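Local coordinates for glycosylation Associate Protein 2 (Streptococcus agalactiae serotype V, PDB 6OYC) that probably acts in the accessory Sec system as a component of the Gap123 complex, which is linked to glycosylation and secretion of a streptococcal surface glycoprotein, at residues Asp145-Val149 with Leu160-Phe164; Gln139-Arg143 with Phe170-Tyr176; Gln163-Asn167 with Phe245-Lys249. One frame throughout, in Å; residues are numbered along the deposited sequence.

Interaction 1. Residues Asp145-Val149 with Leu160-Phe164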
loop_
_atom_site.group_PDB
_atom_site.type_symbol
_atom_site.label_atom_id
_atom_site.label_comp_id
_atom_site.label_asym_id
_atom_site.label_seq_id
_atom_site.Cartn_x
_atom_site.Cartn_y
_atom_site.Cartn_z
ATOM N N ASP B 145 2.702 35.744 -13.191
ATOM C CA ASP B 145 1.707 36.708 -13.636
ATOM C C ASP B 145 0.289 36.147 -13.577
ATOM O O ASP B 145 -0.605 36.689 -14.237
ATOM C CB ASP B 145 2.035 37.214 -15.049
ATOM C CG ASP B 145 1.961 36.123 -16.103
ATOM O OD1 ASP B 145 2.094 34.932 -15.745
ATOM O OD2 ASP B 145 1.778 36.457 -17.294
ATOM N N PHE B 146 0.064 35.080 -12.802
ATOM C CA PHE B 146 -1.280 34.527 -12.688
ATOM C C PHE B 146 -2.222 35.529 -12.031
ATOM O O PHE B 146 -1.938 36.053 -10.953
ATOM C CB PHE B 146 -1.280 33.227 -11.889
ATOM C CG PHE B 146 -2.654 32.622 -11.743
ATOM C CD1 PHE B 146 -3.426 32.351 -12.866
ATOM C CD2 PHE B 146 -3.186 32.354 -10.493
ATOM C CE1 PHE B 146 -4.691 31.807 -12.741
ATOM C CE2 PHE B 146 -4.452 31.807 -10.362
ATOM C CZ PHE B 146 -5.208 31.533 -11.486
ATOM N N GLU B 147 -3.370 35.757 -12.670
ATOM C CA GLU B 147 -4.310 36.809 -12.296
ATOM C C GLU B 147 -5.343 36.355 -11.264
ATOM O O GLU B 147 -5.937 37.199 -10.585
ATOM C CB GLU B 147 -5.053 37.323 -13.552
ATOM C CG GLU B 147 -4.183 37.583 -14.805
ATOM C CD GLU B 147 -3.672 36.294 -15.506
ATOM O OE1 GLU B 147 -4.172 35.190 -15.162
ATOM O OE2 GLU B 147 -2.748 36.380 -16.378
ATOM N N GLY B 148 -5.583 35.060 -11.133
ATOM C CA GLY B 148 -6.659 34.583 -10.296
ATOM C C GLY B 148 -6.326 34.570 -8.820
ATOM O O GLY B 148 -5.381 35.207 -8.350
ATOM N N VAL B 149 -7.120 33.812 -8.086
ATOM C CA VAL B 149 -6.961 33.650 -6.650
ATOM C C VAL B 149 -6.183 32.370 -6.359
ATOM O O VAL B 149 -6.344 31.339 -7.035
ATOM C CB VAL B 149 -8.327 33.657 -5.932
ATOM C CG1 VAL B 149 -9.203 34.790 -6.458
ATOM C CG2 VAL B 149 -9.029 32.359 -6.101
ATOM N N LEU B 160 -6.575 27.036 -7.115
ATOM C CA LEU B 160 -6.448 28.095 -8.100
ATOM C C LEU B 160 -7.803 28.331 -8.737
ATOM O O LEU B 160 -8.470 27.376 -9.148
ATOM C CB LEU B 160 -5.426 27.734 -9.172
ATOM C CG LEU B 160 -4.073 27.391 -8.553
ATOM C CD1 LEU B 160 -3.309 26.358 -9.369
ATOM C CD2 LEU B 160 -3.274 28.672 -8.398
ATOM N N GLU B 161 -8.199 29.599 -8.833
ATOM C CA GLU B 161 -9.482 29.945 -9.430
ATOM C C GLU B 161 -9.344 31.156 -10.343
ATOM O O GLU B 161 -8.746 32.163 -9.951
ATOM C CB GLU B 161 -10.521 30.215 -8.339
ATOM C CG GLU B 161 -11.877 30.617 -8.871
ATOM C CD GLU B 161 -12.921 30.691 -7.772
ATOM O OE1 GLU B 161 -12.545 30.648 -6.575
ATOM O OE2 GLU B 161 -14.120 30.781 -8.110
ATOM N N GLY B 162 -9.905 31.055 -11.546
ATOM C CA GLY B 162 -9.955 32.192 -12.461
ATOM C C GLY B 162 -10.049 31.737 -13.912
ATOM O O GLY B 162 -10.644 30.700 -14.216
ATOM N N GLN B 163 -9.466 32.547 -14.787
ATOM C CA GLN B 163 -9.390 32.249 -16.210
ATOM C C GLN B 163 -7.988 31.793 -16.565
ATOM O O GLN B 163 -7.015 32.507 -16.296
ATOM C CB GLN B 163 -9.776 33.468 -17.036
ATOM C CG GLN B 163 -11.064 34.125 -16.530
ATOM C CD GLN B 163 -12.235 33.951 -17.481
ATOM O OE1 GLN B 163 -12.312 32.960 -18.209
ATOM N NE2 GLN B 163 -13.158 34.912 -17.475
ATOM N N PHE B 164 -7.890 30.632 -17.211
ATOM C CA PHE B 164 -6.610 29.999 -17.487
ATOM C C PHE B 164 -6.184 30.082 -18.943
ATOM O O PHE B 164 -5.024 29.799 -19.237
ATOM C CB PHE B 164 -6.653 28.535 -17.019
ATOM C CG PHE B 164 -6.882 28.412 -15.542
ATOM C CD1 PHE B 164 -5.813 28.476 -14.654
ATOM C CD2 PHE B 164 -8.171 28.338 -15.030
ATOM C CE1 PHE B 164 -6.028 28.417 -13.285
ATOM C CE2 PHE B 164 -8.388 28.288 -13.666
ATOM C CZ PHE B 164 -7.319 28.325 -12.787
#

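Interaction 2. Residues Gln139-Arg143 with Phe170-Tyr176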
loop_
_atom_site.group_PDB
_atom_site.type_symbol
_atom_site.label_atom_id
_atom_site.label_comp_id
_atom_site.label_asym_id
_atom_site.label_seq_id
_atom_site.Cartn_x
_atom_site.Cartn_y
_atom_site.Cartn_z
ATOM N N GLN B 139 6.274 22.578 -3.249
ATOM C CA GLN B 139 7.175 22.517 -4.399
ATOM C C GLN B 139 6.684 23.296 -5.610
ATOM O O GLN B 139 7.450 23.475 -6.568
ATOM C CB GLN B 139 7.311 21.086 -4.902
ATOM C CG GLN B 139 8.175 20.209 -4.163
ATOM C CD GLN B 139 8.832 19.272 -5.110
ATOM O OE1 GLN B 139 8.900 19.523 -6.351
ATOM N NE2 GLN B 139 9.352 18.189 -4.560
ATOM N N ILE B 140 5.403 23.630 -5.657
ATOM C CA ILE B 140 4.812 24.171 -6.871
ATOM C C ILE B 140 5.231 25.629 -7.035
ATOM O O ILE B 140 5.244 26.408 -6.069
ATOM C CB ILE B 140 3.282 24.004 -6.837
ATOM C CG1 ILE B 140 2.930 22.520 -6.885
ATOM C CG2 ILE B 140 2.617 24.757 -7.993
ATOM C CD1 ILE B 140 1.437 22.234 -6.945
ATOM N N GLN B 141 5.624 25.989 -8.251
ATOM C CA GLN B 141 5.919 27.374 -8.613
ATOM C C GLN B 141 4.879 27.801 -9.649
ATOM O O GLN B 141 4.941 27.384 -10.811
ATOM C CB GLN B 141 7.345 27.512 -9.138
ATOM C CG GLN B 141 8.407 27.241 -8.084
ATOM C CD GLN B 141 9.802 27.049 -8.662
ATOM O OE1 GLN B 141 10.009 26.284 -9.614
ATOM N NE2 GLN B 141 10.765 27.743 -8.087
ATOM N N ILE B 142 3.901 28.600 -9.217
ATOM C CA ILE B 142 2.880 29.105 -10.127
ATOM C C ILE B 142 3.499 30.171 -11.017
ATOM O O ILE B 142 4.440 30.866 -10.620
ATOM C CB ILE B 142 1.681 29.662 -9.328
ATOM C CG1 ILE B 142 1.096 28.574 -8.435
ATOM C CG2 ILE B 142 0.553 30.181 -10.252
ATOM C CD1 ILE B 142 0.519 29.145 -7.158
ATOM N N ARG B 143 3.008 30.281 -12.247
ATOM C CA ARG B 143 3.516 31.347 -13.098
ATOM C C ARG B 143 3.239 32.690 -12.429
ATOM O O ARG B 143 2.155 32.912 -11.877
ATOM C CB ARG B 143 2.905 31.276 -14.495
ATOM C CG ARG B 143 1.511 31.808 -14.652
ATOM C CD ARG B 143 1.253 31.956 -16.123
ATOM N NE ARG B 143 -0.102 31.579 -16.474
ATOM C CZ ARG B 143 -1.121 32.426 -16.471
ATOM N NH1 ARG B 143 -0.920 33.690 -16.125
ATOM N NH2 ARG B 143 -2.330 32.011 -16.820
ATOM N N PHE B 170 0.447 27.605 -19.940
ATOM C CA PHE B 170 1.293 27.268 -18.805
ATOM C C PHE B 170 0.734 27.889 -17.537
ATOM O O PHE B 170 0.443 29.085 -17.490
ATOM C CB PHE B 170 2.731 27.742 -19.037
ATOM C CG PHE B 170 3.635 27.523 -17.850
ATOM C CD1 PHE B 170 3.979 26.236 -17.452
ATOM C CD2 PHE B 170 4.136 28.601 -17.126
ATOM C CE1 PHE B 170 4.821 26.017 -16.362
ATOM C CE2 PHE B 170 4.986 28.396 -16.033
ATOM C CZ PHE B 170 5.321 27.095 -15.651
ATOM N N LEU B 171 0.547 27.063 -16.518
ATOM C CA LEU B 171 0.039 27.547 -15.245
ATOM C C LEU B 171 1.060 27.446 -14.121
ATOM O O LEU B 171 1.203 28.396 -13.339
ATOM C CB LEU B 171 -1.228 26.784 -14.851
ATOM C CG LEU B 171 -1.758 27.169 -13.464
ATOM C CD1 LEU B 171 -2.108 28.660 -13.401
ATOM C CD2 LEU B 171 -2.945 26.315 -13.103
ATOM N N LEU B 172 1.784 26.324 -14.023
ATOM C CA LEU B 172 2.702 26.086 -12.915
ATOM C C LEU B 172 3.669 24.964 -13.270
ATOM O O LEU B 172 3.388 24.118 -14.119
ATOM C CB LEU B 172 1.944 25.732 -11.629
ATOM C CG LEU B 172 1.104 24.447 -11.658
ATOM C CD1 LEU B 172 1.915 23.245 -11.175
ATOM C CD2 LEU B 172 -0.142 24.629 -10.796
ATOM N N ASN B 173 4.793 24.931 -12.570
ATOM C CA ASN B 173 5.695 23.798 -12.663
ATOM C C ASN B 173 6.039 23.310 -11.266
ATOM O O ASN B 173 5.794 23.990 -10.263
ATOM C CB ASN B 173 6.973 24.148 -13.422
ATOM C CG ASN B 173 7.795 25.213 -12.712
ATOM O OD1 ASN B 173 7.580 26.415 -12.910
ATOM N ND2 ASN B 173 8.715 24.778 -11.854
ATOM N N PHE B 174 6.582 22.092 -11.211
ATOM C CA PHE B 174 7.214 21.592 -10.003
ATOM C C PHE B 174 8.685 21.974 -10.061
ATOM O O PHE B 174 9.326 21.818 -11.108
ATOM C CB PHE B 174 7.037 20.076 -9.869
ATOM C CG PHE B 174 5.657 19.684 -9.431
ATOM C CD1 PHE B 174 4.611 19.627 -10.349
ATOM C CD2 PHE B 174 5.390 19.422 -8.097
ATOM C CE1 PHE B 174 3.312 19.293 -9.938
ATOM C CE2 PHE B 174 4.104 19.075 -7.678
ATOM C CZ PHE B 174 3.059 19.015 -8.603
ATOM N N ALA B 175 9.203 22.501 -8.945
ATOM C CA ALA B 175 10.588 22.970 -8.910
ATOM C C ALA B 175 11.603 21.831 -8.989
ATOM O O ALA B 175 12.692 22.015 -9.558
ATOM C CB ALA B 175 10.834 23.784 -7.639
ATOM N N TYR B 176 11.286 20.664 -8.435
ATOM C CA TYR B 176 12.278 19.600 -8.324
ATOM C C TYR B 176 12.057 18.497 -9.350
ATOM O O TYR B 176 10.989 18.370 -9.952
ATOM C CB TYR B 176 12.281 19.007 -6.914
ATOM C CG TYR B 176 12.847 19.987 -5.931
ATOM C CD1 TYR B 176 14.220 20.121 -5.776
ATOM C CD2 TYR B 176 12.011 20.820 -5.190
ATOM C CE1 TYR B 176 14.746 21.036 -4.885
ATOM C CE2 TYR B 176 12.532 21.736 -4.299
ATOM C CZ TYR B 176 13.899 21.849 -4.152
ATOM O OH TYR B 176 14.418 22.777 -3.265
#

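Interaction 3. Residues Gln163-Asn167 with Phe245-Lys249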
loop_
_atom_site.group_PDB
_atom_site.type_symbol
_atom_site.label_atom_id
_atom_site.label_comp_id
_atom_site.label_asym_id
_atom_site.label_seq_id
_atom_site.Cartn_x
_atom_site.Cartn_y
_atom_site.Cartn_z
ATOM N N GLN B 163 -9.466 32.547 -14.787
ATOM C CA GLN B 163 -9.390 32.249 -16.210
ATOM C C GLN B 163 -7.988 31.793 -16.565
ATOM O O GLN B 163 -7.015 32.507 -16.296
ATOM C CB GLN B 163 -9.776 33.468 -17.036
ATOM C CG GLN B 163 -11.064 34.125 -16.530
ATOM C CD GLN B 163 -12.235 33.951 -17.481
ATOM O OE1 GLN B 163 -12.312 32.960 -18.209
ATOM N NE2 GLN B 163 -13.158 34.912 -17.475
ATOM N N PHE B 164 -7.890 30.632 -17.211
ATOM C CA PHE B 164 -6.610 29.999 -17.487
ATOM C C PHE B 164 -6.184 30.082 -18.943
ATOM O O PHE B 164 -5.024 29.799 -19.237
ATOM C CB PHE B 164 -6.653 28.535 -17.019
ATOM C CG PHE B 164 -6.882 28.412 -15.542
ATOM C CD1 PHE B 164 -5.813 28.476 -14.654
ATOM C CD2 PHE B 164 -8.171 28.338 -15.030
ATOM C CE1 PHE B 164 -6.028 28.417 -13.285
ATOM C CE2 PHE B 164 -8.388 28.288 -13.666
ATOM C CZ PHE B 164 -7.319 28.325 -12.787
ATOM N N GLY B 165 -7.062 30.517 -19.843
ATOM C CA GLY B 165 -6.687 30.745 -21.230
ATOM C C GLY B 165 -7.684 30.105 -22.171
ATOM O O GLY B 165 -8.424 29.196 -21.789
ATOM N N GLU B 166 -7.698 30.575 -23.416
ATOM C CA GLU B 166 -8.556 29.985 -24.432
ATOM C C GLU B 166 -7.996 28.670 -24.975
ATOM O O GLU B 166 -8.769 27.783 -25.366
ATOM C CB GLU B 166 -8.766 31.007 -25.550
ATOM C CG GLU B 166 -9.100 32.406 -25.013
ATOM C CD GLU B 166 -7.872 33.332 -24.904
ATOM O OE1 GLU B 166 -7.763 34.292 -25.700
ATOM O OE2 GLU B 166 -7.011 33.110 -24.030
ATOM N N ASN B 167 -6.673 28.531 -25.016
ATOM C CA ASN B 167 -5.977 27.282 -25.295
ATOM C C ASN B 167 -5.152 26.898 -24.075
ATOM O O ASN B 167 -4.977 27.686 -23.142
ATOM C CB ASN B 167 -5.066 27.406 -26.520
ATOM C CG ASN B 167 -5.804 27.942 -27.743
ATOM O OD1 ASN B 167 -6.669 27.276 -28.297
ATOM N ND2 ASN B 167 -5.463 29.155 -28.162
ATOM N N PHE B 245 -0.356 22.667 -17.593
ATOM C CA PHE B 245 -1.052 23.644 -18.418
ATOM C C PHE B 245 -2.549 23.552 -18.139
ATOM O O PHE B 245 -3.053 22.508 -17.708
ATOM C CB PHE B 245 -0.809 23.404 -19.917
ATOM C CG PHE B 245 0.616 23.596 -20.346
ATOM C CD1 PHE B 245 1.596 22.699 -19.980
ATOM C CD2 PHE B 245 0.971 24.660 -21.152
ATOM C CE1 PHE B 245 2.915 22.892 -20.383
ATOM C CE2 PHE B 245 2.283 24.844 -21.560
ATOM C CZ PHE B 245 3.248 23.959 -21.170
ATOM N N ALA B 246 -3.252 24.654 -18.386
ATOM C CA ALA B 246 -4.683 24.730 -18.152
ATOM C C ALA B 246 -5.319 25.643 -19.189
ATOM O O ALA B 246 -4.651 26.452 -19.842
ATOM C CB ALA B 246 -5.012 25.248 -16.748
ATOM N N LYS B 247 -6.630 25.494 -19.325
ATOM C CA LYS B 247 -7.441 26.367 -20.154
ATOM C C LYS B 247 -8.868 26.365 -19.615
ATOM O O LYS B 247 -9.305 25.415 -18.951
ATOM C CB LYS B 247 -7.415 25.937 -21.624
ATOM C CG LYS B 247 -7.966 24.553 -21.895
ATOM C CD LYS B 247 -8.069 24.351 -23.394
ATOM C CE LYS B 247 -8.704 23.037 -23.765
ATOM N NZ LYS B 247 -8.986 23.040 -25.237
ATOM N N GLY B 248 -9.589 27.444 -19.908
ATOM C CA GLY B 248 -10.953 27.586 -19.447
ATOM C C GLY B 248 -11.056 28.397 -18.169
ATOM O O GLY B 248 -10.185 29.194 -17.821
ATOM N N LYS B 249 -12.150 28.179 -17.456
ATOM C CA LYS B 249 -12.477 28.971 -16.286
ATOM C C LYS B 249 -13.067 28.075 -15.208
ATOM O O LYS B 249 -13.875 27.190 -15.498
ATOM C CB LYS B 249 -13.445 30.096 -16.664
ATOM C CG LYS B 249 -14.404 30.529 -15.544
ATOM C CD LYS B 249 -13.882 31.737 -14.756
ATOM C CE LYS B 249 -14.716 32.059 -13.481
ATOM N NZ LYS B 249 -14.520 31.167 -12.301
HETATM O O HOH W 1 -9.547 31.476 -19.750
#

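Interaction 1. Residues Asp145-Val149 with Leu160-Phe164
Leu160 enters the contact on a strand, with its side chain in the protein interior. Its CD2 lies 3.9 Å from CE2 of Phe146. Its CA makes a CA-H...O contact of 3.4 Å with Val149 O. Glu161 carries the main backbone link. Val149 N donates to Glu161 O at 3.0 Å, and Glu161 N donates to Val149 O at 3.1 Å. The two residues form an antiparallel hydrogen-bonded pair, with side chains on the same face; Val149 CG2 is 3.4 Å from Glu161 CB. Glu161 O also meets Gly148 CA at 3.2 Å. A side chain at Gly148 would collide with this carbonyl. At Gly162 the chain turns a corner. The backbone angles there (phi 155°, psi -148°) suit glycine, and a CB would sit tight against Gly148 CA. Gln163 takes part through its backbone: its O lies 4.3 Å from Phe146 CE1. Phe164 then brings its ring back to that of Phe146. CE1 of Phe164 is 3.7 Å from CE1 of Phe146. The planes are only 20° apart, but the rings are slid so far that they barely overlap, with centroids 5.5 Å apart. The Phe146 ring thus lies against Leu160 and Phe164. Leu171 of strand 168-180 also packs on all three side chains. On the outer side, Glu147 forms a salt bridge with Arg143. Here a loop leads into the antiparallel hairpin of strands 149-153 and 157-165, and the Phe146 ring packs with Leu160, Phe164 and Leu171 between two sheets, consistent with the edge of a beta-sandwich core.

Interaction 2. Residues Gln139-Arg143 with Phe170-Tyr176
Backbone hydrogen bonds join strand 140-142 antiparallel to strand 168-180. Gln141 N donates to Asn173 O at 2.8 Å, and Asn173 N returns a bond to Gln141 O at 3.0 Å. Ala175 N to Gln139 O (3.1 Å) and Arg143 N to Leu171 O (2.8 Å) extend the ladder. Leu171 and Leu172 both face Leu244 of the next strand, a classic beta bulge.

Side chains add polar links. Asn173 ND2 donates to Gln141 OE1 at 3.0 Å and to Phe174 O at 3.1 Å. Arg143 NE donates to Phe170 O at 2.7 Å. Tyr176 N makes a weak bond to Gln139 OE1 at 3.4 Å.

The apolar contacts lie on the face with Ile140, Ile142, Leu172 and Phe174. Ile140 CG2 meets Leu172 CD1 at 3.6 Å. Ile140 CG1 makes a CH-pi contact over the Phe174 ring, 4.1 Å from its centroid. The chemistry implies a two-faced edge pairing: apolar toward the facing sheet, where Leu254 lies, with Gln141 and Asn173 on the other face.

Interaction 3. Residues Gln163-Asn167 with Phe245-Lys249
Two direct backbone hydrogen bonds hold these segments together. Phe164 N donates to Gly248 O at 2.8 Å. Gly248 N donates to Gly165 O, also at 2.8 Å. The amide Gly165 N donates to water 1 at 2.7 Å. The same water donates to Gly248 O at 3.1 Å, so that carbonyl has two donors. A weak bond from the water to Gln163 OE1 spans 3.5 Å. Gln163 CA adds a CA-H...O contact to Gly248 O at 3.5 Å.

Not every close carbonyl is paired across the contact. Phe164 O and Ala246 O lie 3.4 Å apart as two acceptors. Asn167 O is satisfied by Ser169 OG. Ala246 and Lys247 keep backbone bonds to Ser169 and Asp199.

Beside these polar contacts, Phe164 CB packs on Ala246 CB at 3.7 Å. Ile198 and Leu171 also touch Phe164. Gly165 and Gly248 have backbone angles that call for glycine. Both segments turn a corner, at Glu166 and Asn167 and at Gly248 and Lys249. Their short strands run at 107°. This is consistent with a corner of a beta sandwich, where strands 157-165 and 238-247, from different antiparallel sheets, meet.

Overall arrangement
All three contacts lie in one all-beta region. Interactions 1 and 3 share Gln163 and Phe164 on strand 157-165, with centres about 9 Å apart. Both sit at corners, with few backbone bonds and glycines at tight points. Interaction 2 is the longer strand pairing; it buries 651 Å², against 299 and 391 Å² for interactions 1 and 3. Interactions 2 and 3 reach the same sheet, through the neighbouring strands 168-180 and 238-247. None is wholly core: each mixes buried apolar side chains with exposed polar ones. Leu171 from interaction 2 meets Phe164, Leu160 and Phe146, so one apolar cluster joins the contacts. A water bridges interaction 3, whereas side-chain amides and an arginine reinforce interaction 2.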